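Local atomic coordinates of Alr3699 protein (Nostoc sp., PDB entry 4XSO), a protein that has the two-domain GT-B fold of a glycosyltransferase-family protein, with no more specific function assigned to it. Residues F11-S15 / T104-L108; E22-I26 / F46-L50; I178-F182 / F296-E302; V310-A315 / N327-P333. All blocks are in the same frame, centred on the assembly; numbering follows the deposited sequence.

Contact 1 (F11-S15 / T104-L108); sequences FLDQS and TQKAL
Q14 and T104 grip each other through two hydrogen bonds that close a small ring. Q14 N donates to T104 OG1 at 3.0 Å, and T104 OG1 in turn gives its proton to Q14 OE1 at 2.8 Å, so the threonine hydroxyl both accepts and donates within the contact. The same amide oxygen takes a second bond, from K106 N to Q14 OE1 at 3.0 Å, in the first turn of the helix that T104 opens as its N-cap residue. Hydroxyl and backbone N-H come to OE1 from opposite faces of the amide plane, which restricts rotation of that group. Q14 reaches them because its CG sits between the backbone N and carbonyl carbon (chi1 77°) while the chain beyond is extended. Next to this polar cluster, A107 CB packs against L12 CB at 3.6 Å and lies close to the backbone carbonyl of L12. T104 CG2 rests against the D13 carboxylate, 3.4 Å from both D13 OD1 and D13 OD2. D13 OD1 also accepts from S15 N at 3.1 Å in an Asx turn, and D13 OD2 is hydrogen-bonded to N103. The contact joins the C-terminal end of strand 9-13, which is flanked by strands 36-40 and 99-102, to the start of helix 105-118, where K106 also packs on L83 of the second subunit.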
# COMPACT_ATOMS: atom_id res chain seq x y z
N PHE A 11 17.44 1.66 2.70
CA PHE A 11 17.48 0.20 2.74
C PHE A 11 16.32 -0.15 3.61
O PHE A 11 16.08 0.54 4.61
CB PHE A 11 18.77 -0.37 3.38
CG PHE A 11 20.03 -0.13 2.59
CD1 PHE A 11 20.39 -0.99 1.54
CD2 PHE A 11 20.88 0.93 2.90
CE1 PHE A 11 21.54 -0.78 0.82
CE2 PHE A 11 22.11 1.04 2.25
CZ PHE A 11 22.42 0.24 1.18
N LEU A 12 15.62 -1.21 3.22
CA LEU A 12 14.51 -1.72 3.98
C LEU A 12 14.63 -3.19 4.24
O LEU A 12 14.98 -4.00 3.36
CB LEU A 12 13.19 -1.48 3.21
CG LEU A 12 12.70 -0.08 3.02
CD1 LEU A 12 11.44 -0.09 2.13
CD2 LEU A 12 12.41 0.52 4.39
N ASP A 13 14.30 -3.59 5.45
CA ASP A 13 14.46 -4.99 5.80
C ASP A 13 13.44 -5.38 6.88
O ASP A 13 13.30 -4.71 7.88
CB ASP A 13 15.90 -5.28 6.20
CG ASP A 13 16.19 -6.77 6.38
OD1 ASP A 13 15.51 -7.44 7.22
OD2 ASP A 13 17.17 -7.29 5.76
N GLN A 14 12.72 -6.49 6.68
CA GLN A 14 11.55 -6.74 7.53
C GLN A 14 11.92 -7.21 8.93
O GLN A 14 11.13 -7.07 9.86
CB GLN A 14 10.60 -7.79 6.90
CG GLN A 14 11.11 -9.21 7.08
CD GLN A 14 10.50 -10.17 6.02
OE1 GLN A 14 10.35 -9.84 4.85
NE2 GLN A 14 10.14 -11.35 6.45
N SER A 15 13.12 -7.73 9.10
CA SER A 15 13.49 -8.36 10.36
C SER A 15 14.32 -7.54 11.37
O SER A 15 15.27 -6.84 11.00
CB SER A 15 14.24 -9.66 10.08
OG SER A 15 14.32 -10.44 11.25
N THR A 104 14.27 -7.90 1.71
CA THR A 104 13.47 -9.04 2.13
C THR A 104 12.13 -8.87 1.49
O THR A 104 11.84 -7.83 0.86
CB THR A 104 13.27 -9.14 3.68
OG1 THR A 104 12.38 -8.10 4.12
CG2 THR A 104 14.58 -9.09 4.42
N GLN A 105 11.30 -9.94 1.55
CA GLN A 105 10.00 -9.92 0.85
C GLN A 105 8.99 -8.90 1.26
O GLN A 105 8.37 -8.24 0.43
CB GLN A 105 9.29 -11.28 0.95
CG GLN A 105 9.73 -12.28 -0.06
CD GLN A 105 8.93 -13.58 0.02
OE1 GLN A 105 9.49 -14.65 0.32
NE2 GLN A 105 7.61 -13.50 -0.21
N LYS A 106 8.72 -8.82 2.54
CA LYS A 106 7.84 -7.76 3.01
C LYS A 106 8.40 -6.36 2.76
O LYS A 106 7.63 -5.38 2.63
CB LYS A 106 7.63 -7.91 4.51
CG LYS A 106 7.16 -9.31 4.98
CD LYS A 106 6.36 -9.16 6.27
CE LYS A 106 6.62 -10.25 7.28
NZ LYS A 106 5.80 -11.45 6.99
N ALA A 107 9.71 -6.23 2.71
CA ALA A 107 10.29 -4.88 2.46
C ALA A 107 10.02 -4.55 1.01
O ALA A 107 9.80 -3.38 0.63
CB ALA A 107 11.78 -4.81 2.78
N LEU A 108 9.99 -5.60 0.18
CA LEU A 108 9.73 -5.43 -1.26
C LEU A 108 8.24 -4.99 -1.49
O LEU A 108 7.93 -4.08 -2.26
CB LEU A 108 10.10 -6.72 -2.08
CG LEU A 108 9.45 -6.50 -3.45
CD1 LEU A 108 10.36 -5.64 -4.32
CD2 LEU A 108 9.02 -7.80 -4.05

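Contact 2 (E22-I26 / F46-L50); sequences ELCLI and FKTLL
E22 lays its CB over the face of the F46 ring, a CH-pi contact with E22 CB 3.4 Å from the F46 centroid and only 11° off the ring normal. The aliphatic part of the glutamate does the touching: E22 CG also meets F46 CE2 at 3.4 Å, while a bend at chi2 takes the carboxylate away. F46 can reach across because its CG stands anti to the backbone N (chi1 -176°), which projects the ring from helix 45-52 to helix 20-29. L50 CD1, from the same helix as F46, covers the opposite ring face, so the ring is held between the glutamate methylenes and a leucine methyl. At the ring edge, I26 CD1 comes to 3.3 Å from F46 CE1. The same methyl is pressed against L50 CD2 at 3.3 Å, tighter than usual for two carbons, so the packing here is close.

The flank formed by L23 and L49 is looser. Both residues are partly exposed, and their nearest approach is L23 CD2 to L49 CD1, at 4.2 Å. P18 also touches L49 on this side. On the buried side, L25 and L50 both rest on V38 of strand 36-40, which shows that the two helices lie on one face of the sheet. Their short axes run nearly parallel, 14° apart and 10.9 Å distant at closest approach. Neighbouring parallel helices that join strands 9-13, 36-40 and 57-59 in successive beta-alpha-beta crossovers are the hallmark of a Rossmann-like domain, as found in the GT-B fold.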
# COMPACT_ATOMS: atom_id res chain seq x y z
N GLU A 22 20.36 -10.13 6.66
CA GLU A 22 20.62 -8.96 7.49
C GLU A 22 22.14 -8.73 7.63
O GLU A 22 22.64 -7.61 7.42
CB GLU A 22 19.89 -9.13 8.81
CG GLU A 22 18.40 -9.02 8.71
CD GLU A 22 17.67 -10.20 8.01
OE1 GLU A 22 18.10 -11.37 8.11
OE2 GLU A 22 16.62 -9.95 7.36
N LEU A 23 22.89 -9.79 7.89
CA LEU A 23 24.34 -9.74 7.95
C LEU A 23 24.92 -9.28 6.64
O LEU A 23 25.87 -8.48 6.61
CB LEU A 23 24.94 -11.15 8.31
CG LEU A 23 24.51 -11.81 9.65
CD1 LEU A 23 25.13 -13.20 9.83
CD2 LEU A 23 24.85 -10.93 10.85
N CYS A 24 24.38 -9.80 5.53
CA CYS A 24 24.84 -9.35 4.21
C CYS A 24 24.56 -7.83 4.04
O CYS A 24 25.38 -7.11 3.49
CB CYS A 24 24.23 -10.18 3.07
SG CYS A 24 24.87 -9.82 1.40
N LEU A 25 23.41 -7.37 4.54
CA LEU A 25 23.04 -5.96 4.45
C LEU A 25 24.01 -5.07 5.23
O LEU A 25 24.32 -3.97 4.79
CB LEU A 25 21.58 -5.80 4.90
CG LEU A 25 21.00 -4.35 4.83
CD1 LEU A 25 20.98 -3.88 3.40
CD2 LEU A 25 19.60 -4.25 5.43
N ILE A 26 24.59 -5.56 6.33
CA ILE A 26 25.65 -4.78 7.04
C ILE A 26 26.75 -4.37 6.04
O ILE A 26 27.13 -3.18 5.92
CB ILE A 26 26.31 -5.58 8.21
CG1 ILE A 26 25.29 -5.99 9.28
CG2 ILE A 26 27.46 -4.80 8.84
CD1 ILE A 26 24.38 -4.89 9.71
N PHE A 46 19.18 -6.91 15.47
CA PHE A 46 19.76 -6.46 14.22
C PHE A 46 19.98 -4.94 14.24
O PHE A 46 20.92 -4.45 13.65
CB PHE A 46 18.89 -6.89 13.04
CG PHE A 46 19.47 -6.53 11.70
CD1 PHE A 46 20.83 -6.57 11.48
CD2 PHE A 46 18.65 -6.14 10.66
CE1 PHE A 46 21.35 -6.21 10.25
CE2 PHE A 46 19.17 -5.77 9.43
CZ PHE A 46 20.53 -5.81 9.23
N LYS A 47 19.07 -4.27 14.90
CA LYS A 47 19.10 -2.86 15.10
C LYS A 47 20.36 -2.51 15.85
O LYS A 47 21.11 -1.58 15.46
CB LYS A 47 17.89 -2.45 15.95
CG LYS A 47 17.88 -0.92 16.16
CD LYS A 47 16.61 -0.46 16.76
CE LYS A 47 16.46 1.05 16.73
NZ LYS A 47 16.81 1.64 18.04
N THR A 48 20.59 -3.25 16.94
CA THR A 48 21.81 -3.04 17.77
C THR A 48 23.10 -3.24 16.94
O THR A 48 24.02 -2.35 16.98
CB THR A 48 21.75 -3.89 19.10
OG1 THR A 48 20.50 -3.65 19.75
CG2 THR A 48 22.84 -3.47 20.08
N LEU A 49 23.14 -4.31 16.15
CA LEU A 49 24.32 -4.57 15.29
C LEU A 49 24.56 -3.44 14.26
O LEU A 49 25.72 -3.09 13.99
CB LEU A 49 24.25 -5.87 14.50
CG LEU A 49 24.18 -7.24 15.19
CD1 LEU A 49 24.00 -8.34 14.11
CD2 LEU A 49 25.46 -7.52 16.03
N LEU A 50 23.46 -2.86 13.73
CA LEU A 50 23.56 -1.74 12.80
C LEU A 50 24.14 -0.53 13.53
O LEU A 50 25.06 0.08 13.06
CB LEU A 50 22.19 -1.41 12.19
CG LEU A 50 21.72 -2.42 11.14
CD1 LEU A 50 20.21 -2.27 10.91
CD2 LEU A 50 22.52 -2.16 9.85

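Contact 3 (I178-F182 / F296-E302); sequences IYNGF and FGRVIVE
Y179, N180 and F182 lie on an extended loop that runs past the start of helix 298-305, bridging the two Rossmann-like domains of the GT-B fold. The two backbones stay apart: CA to CA is 7.9 Å for Y179 and F296, and 8.0 Å for F182 and E302, so the side chains fill the gap. G297 is the N-cap residue of the helix, and F296 just before it turns its ring toward the loop. The sequence of this region fits the E-X7-E signature of GT4-type proteins, in which E302 would be the second glutamate.

F296 is met over one face and at its edge. N180 CB sits over the face, offset toward the rim, at 3.6 Å from F296 CE1. Y179 CD1 meets the ring edge 3.7 Å from F296 CE2, while the Y179 hydroxyl bonds to E320. V301 CG1 lies over one face of the F182 ring, 3.6 Å from F182 CE1, and F296 CE1 is at that ring's edge. R298, bent at chi3 (61°), turns a face of its guanidinium to F182 CE2, which lies over it toward the rim, with the planes 26° apart. E302 CG touches the same ring, with its OE2 held by Y187, while F368 packs on both F182 and V301. A water also links the two segments: it donates to G181 O at 2.7 Å and accepts from R298 NH1 at 3.0 Å, in the plane of the guanidinium.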
# COMPACT_ATOMS: atom_id res chain seq x y z
N ILE A 178 24.70 -11.22 -7.84
CA ILE A 178 25.87 -10.64 -7.13
C ILE A 178 25.96 -11.43 -5.85
O ILE A 178 25.04 -11.47 -5.06
CB ILE A 178 25.74 -9.16 -6.81
CG1 ILE A 178 25.59 -8.33 -8.07
CG2 ILE A 178 26.98 -8.65 -6.05
CD1 ILE A 178 25.45 -6.87 -7.78
N TYR A 179 27.12 -12.10 -5.65
CA TYR A 179 27.32 -13.03 -4.54
C TYR A 179 27.57 -12.16 -3.28
O TYR A 179 27.87 -11.00 -3.38
CB TYR A 179 28.52 -13.91 -4.91
CG TYR A 179 28.25 -14.93 -6.02
CD1 TYR A 179 27.20 -15.85 -5.89
CD2 TYR A 179 29.10 -15.08 -7.13
CE1 TYR A 179 26.93 -16.82 -6.86
CE2 TYR A 179 28.82 -16.09 -8.12
CZ TYR A 179 27.74 -16.96 -7.97
OH TYR A 179 27.37 -18.01 -8.91
N ASN A 180 27.42 -12.76 -2.09
CA ASN A 180 27.82 -12.19 -0.81
C ASN A 180 29.35 -11.94 -0.81
O ASN A 180 30.16 -12.67 -1.44
CB ASN A 180 27.47 -13.16 0.33
CG ASN A 180 25.97 -13.25 0.65
OD1 ASN A 180 25.08 -12.97 -0.17
ND2 ASN A 180 25.70 -13.75 1.81
N GLY A 181 29.76 -10.88 -0.17
CA GLY A 181 31.20 -10.55 -0.10
C GLY A 181 31.69 -10.75 1.33
O GLY A 181 30.90 -10.68 2.24
N PHE A 182 32.99 -10.96 1.48
CA PHE A 182 33.68 -11.23 2.73
C PHE A 182 35.03 -10.50 2.80
O PHE A 182 35.73 -10.44 1.81
CB PHE A 182 33.93 -12.74 2.84
CG PHE A 182 32.68 -13.54 2.80
CD1 PHE A 182 32.10 -13.86 1.58
CD2 PHE A 182 32.05 -13.97 3.99
CE1 PHE A 182 30.87 -14.53 1.52
CE2 PHE A 182 30.90 -14.69 3.92
CZ PHE A 182 30.31 -14.99 2.67
N PHE A 296 22.65 -19.49 -0.76
CA PHE A 296 24.08 -19.20 -0.76
C PHE A 296 24.67 -19.68 0.60
O PHE A 296 24.37 -19.12 1.66
CB PHE A 296 24.28 -17.68 -0.75
CG PHE A 296 25.73 -17.26 -0.86
CD1 PHE A 296 26.55 -17.18 0.25
CD2 PHE A 296 26.28 -16.94 -2.12
CE1 PHE A 296 27.88 -16.76 0.12
CE2 PHE A 296 27.60 -16.52 -2.25
CZ PHE A 296 28.39 -16.45 -1.13
N GLY A 297 25.52 -20.66 0.64
CA GLY A 297 25.99 -21.04 1.98
C GLY A 297 27.15 -20.17 2.47
O GLY A 297 28.29 -20.41 2.03
N ARG A 298 26.90 -19.19 3.35
CA ARG A 298 28.01 -18.32 3.82
C ARG A 298 29.13 -19.20 4.40
O ARG A 298 30.32 -19.03 4.14
CB ARG A 298 27.53 -17.25 4.84
CG ARG A 298 26.61 -16.19 4.21
CD ARG A 298 26.03 -15.18 5.21
NE ARG A 298 27.06 -14.40 5.90
CZ ARG A 298 27.73 -13.37 5.37
NH1 ARG A 298 27.43 -12.88 4.16
NH2 ARG A 298 28.69 -12.77 6.06
N VAL A 299 28.74 -20.23 5.14
CA VAL A 299 29.71 -21.09 5.82
C VAL A 299 30.65 -21.82 4.87
O VAL A 299 31.83 -22.09 5.20
CB VAL A 299 28.97 -22.15 6.69
CG1 VAL A 299 29.88 -23.26 7.12
CG2 VAL A 299 28.39 -21.44 7.91
N ILE A 300 30.14 -22.16 3.72
CA ILE A 300 30.90 -22.87 2.72
C ILE A 300 31.97 -21.86 2.24
O ILE A 300 33.13 -22.15 2.24
CB ILE A 300 30.02 -23.28 1.56
CG1 ILE A 300 28.96 -24.31 2.03
CG2 ILE A 300 30.86 -23.84 0.42
CD1 ILE A 300 27.91 -24.61 0.93
N VAL A 301 31.58 -20.69 1.83
CA VAL A 301 32.59 -19.65 1.47
C VAL A 301 33.57 -19.32 2.58
O VAL A 301 34.75 -19.17 2.35
CB VAL A 301 31.93 -18.36 0.96
CG1 VAL A 301 33.00 -17.29 0.62
CG2 VAL A 301 31.12 -18.67 -0.27
N GLU A 302 33.11 -19.28 3.82
CA GLU A 302 33.99 -18.96 4.93
C GLU A 302 35.05 -20.02 5.12
O GLU A 302 36.20 -19.71 5.29
CB GLU A 302 33.20 -18.72 6.22
CG GLU A 302 32.50 -17.39 6.07
CD GLU A 302 31.64 -17.02 7.24
OE1 GLU A 302 30.81 -17.86 7.65
OE2 GLU A 302 31.76 -15.85 7.69
O HOH W 1 28.26 -10.31 2.91

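Contact 4 (V310-A315 / N327-P333); sequences VVAAKA and NGFLTTP
K314 N donates to T331 O at 2.7 Å, the shortest in a series of four regular backbone hydrogen bonds that join V310-A315 to N327-P333, pairing strands 310-313 and 329-331 in parallel and running on to K314. F329 N gives to V310 O at 2.8 Å, A312 N to F329 O at 2.9 Å, and T331 N to A312 O, also at 2.9 Å. N-H···O angles between 149° and 163° show that all four are reasonably straight. The register follows from them: F329, A312 and T331 each use both N and O, and the pairs V311-F329, A312-L330 and A313-T331 lie side by side. T331 OG1 adds a weak bond to A312 O, since the hydroxyl sits between backbone N and carbonyl carbon (chi1 59°). At the V310 end of the ladder a water accepts, weakly, from V310 N and donates to N327 O.

Around this ladder the side chains alternate. V311, A313, F329 and T331 share one face, where V311 CG2 meets T331 CG2 at 3.9 Å and helix 336-348 packs against V311, F329 and T331. A312 and L330 take the other, with A312 CB 4.1 Å from L330 CD2; I300 of helix 298-305 touches A312. Beyond the strands, the P333 ring lies across A313 and A315, with A313 CB to P333 CB at 4.0 Å. The strands belong to one beta-alpha-beta unit through helix 318-321. The four main-chain bonds therefore set the register, and mostly apolar side chains, from alanine to phenylalanine, add packing on the two faces.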
# COMPACT_ATOMS: atom_id res chain seq x y z
N VAL A 310 36.28 -28.41 2.37
CA VAL A 310 34.91 -28.25 2.69
C VAL A 310 34.07 -29.28 1.93
O VAL A 310 34.29 -29.52 0.72
CB VAL A 310 34.42 -26.83 2.43
CG1 VAL A 310 34.42 -26.50 0.93
CG2 VAL A 310 33.03 -26.63 2.98
N VAL A 311 33.09 -29.85 2.61
CA VAL A 311 32.16 -30.77 2.01
C VAL A 311 30.82 -30.14 2.21
O VAL A 311 30.55 -29.65 3.27
CB VAL A 311 32.20 -32.22 2.66
CG1 VAL A 311 32.03 -32.23 4.13
CG2 VAL A 311 31.12 -33.12 2.02
N ALA A 312 30.02 -30.08 1.16
CA ALA A 312 28.69 -29.51 1.20
C ALA A 312 27.63 -30.36 0.58
O ALA A 312 27.89 -31.25 -0.22
CB ALA A 312 28.67 -28.15 0.50
N ALA A 313 26.39 -30.03 0.91
CA ALA A 313 25.26 -30.77 0.37
C ALA A 313 25.00 -30.21 -1.01
O ALA A 313 25.03 -28.99 -1.19
CB ALA A 313 24.05 -30.64 1.31
N LYS A 314 24.85 -31.08 -2.01
CA LYS A 314 24.67 -30.70 -3.40
C LYS A 314 23.23 -30.27 -3.70
O LYS A 314 22.41 -31.05 -4.24
CB LYS A 314 25.07 -31.85 -4.30
CG LYS A 314 25.23 -31.45 -5.74
CD LYS A 314 25.61 -32.61 -6.67
CE LYS A 314 25.36 -32.20 -8.13
NZ LYS A 314 26.51 -32.51 -9.02
N ALA A 315 22.94 -29.02 -3.34
CA ALA A 315 21.66 -28.34 -3.55
C ALA A 315 21.81 -26.80 -3.46
O ALA A 315 22.77 -26.27 -2.83
CB ALA A 315 20.64 -28.82 -2.52
N ASN A 327 37.93 -27.68 -5.42
CA ASN A 327 38.05 -26.68 -4.31
C ASN A 327 37.10 -27.01 -3.18
O ASN A 327 36.80 -26.20 -2.34
CB ASN A 327 37.83 -25.29 -4.87
CG ASN A 327 36.59 -25.24 -5.76
OD1 ASN A 327 35.56 -25.88 -5.46
ND2 ASN A 327 36.75 -24.61 -6.92
N GLY A 328 36.63 -28.24 -3.19
CA GLY A 328 35.75 -28.78 -2.17
C GLY A 328 35.09 -30.09 -2.65
O GLY A 328 35.42 -30.61 -3.70
N PHE A 329 34.12 -30.56 -1.90
CA PHE A 329 33.38 -31.79 -2.21
C PHE A 329 31.91 -31.52 -2.07
O PHE A 329 31.47 -30.71 -1.23
CB PHE A 329 33.74 -32.91 -1.28
CG PHE A 329 35.22 -33.20 -1.23
CD1 PHE A 329 35.81 -34.00 -2.16
CD2 PHE A 329 36.00 -32.62 -0.24
CE1 PHE A 329 37.15 -34.28 -2.12
CE2 PHE A 329 37.35 -32.85 -0.21
CZ PHE A 329 37.92 -33.69 -1.13
N LEU A 330 31.15 -32.25 -2.87
CA LEU A 330 29.71 -32.09 -2.89
C LEU A 330 29.14 -33.48 -2.73
O LEU A 330 29.60 -34.37 -3.38
CB LEU A 330 29.19 -31.50 -4.18
CG LEU A 330 29.60 -30.07 -4.47
CD1 LEU A 330 29.16 -29.70 -5.89
CD2 LEU A 330 29.02 -29.16 -3.41
N THR A 331 28.14 -33.63 -1.89
CA THR A 331 27.45 -34.91 -1.70
C THR A 331 25.94 -34.73 -1.70
O THR A 331 25.42 -33.68 -1.35
CB THR A 331 27.82 -35.51 -0.34
OG1 THR A 331 27.45 -34.57 0.68
CG2 THR A 331 29.29 -35.75 -0.27
N THR A 332 25.24 -35.82 -2.01
CA THR A 332 23.80 -35.79 -2.09
C THR A 332 23.17 -35.43 -0.78
O THR A 332 23.42 -36.08 0.19
CB THR A 332 23.29 -37.18 -2.43
OG1 THR A 332 23.95 -37.63 -3.63
CG2 THR A 332 21.79 -37.18 -2.58
N PRO A 333 22.29 -34.41 -0.73
CA PRO A 333 21.80 -34.09 0.61
C PRO A 333 21.04 -35.24 1.27
O PRO A 333 20.34 -35.99 0.60
CB PRO A 333 20.87 -32.88 0.40
CG PRO A 333 21.17 -32.38 -0.95
CD PRO A 333 21.79 -33.48 -1.75
O HOH W 2 37.84 -27.16 0.21

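Overall arrangement
Contacts 1 and 2 lie in the N-terminal domain, around its parallel sheet, and touch, their centres about 12 Å apart, where the like-charged oxygens D13 OD1 and E22 OE2 come within 2.8 Å. Contact 2 is nested within the loop contact 1 closes. Contact 3 bridges the two domains: its centre is about 16 Å from that of contact 2, where C24 packs against N180, and about 15 Å from that of contact 4, where I300 CD1 meets A312 CB at 3.7 Å. Contacts 1 and 4 lie on opposite sides of the chain's centre, their centres about 31 Å apart. A bound glycerol, probably from the crystallisation liquor, lies about 3 Å from the N180 side chain.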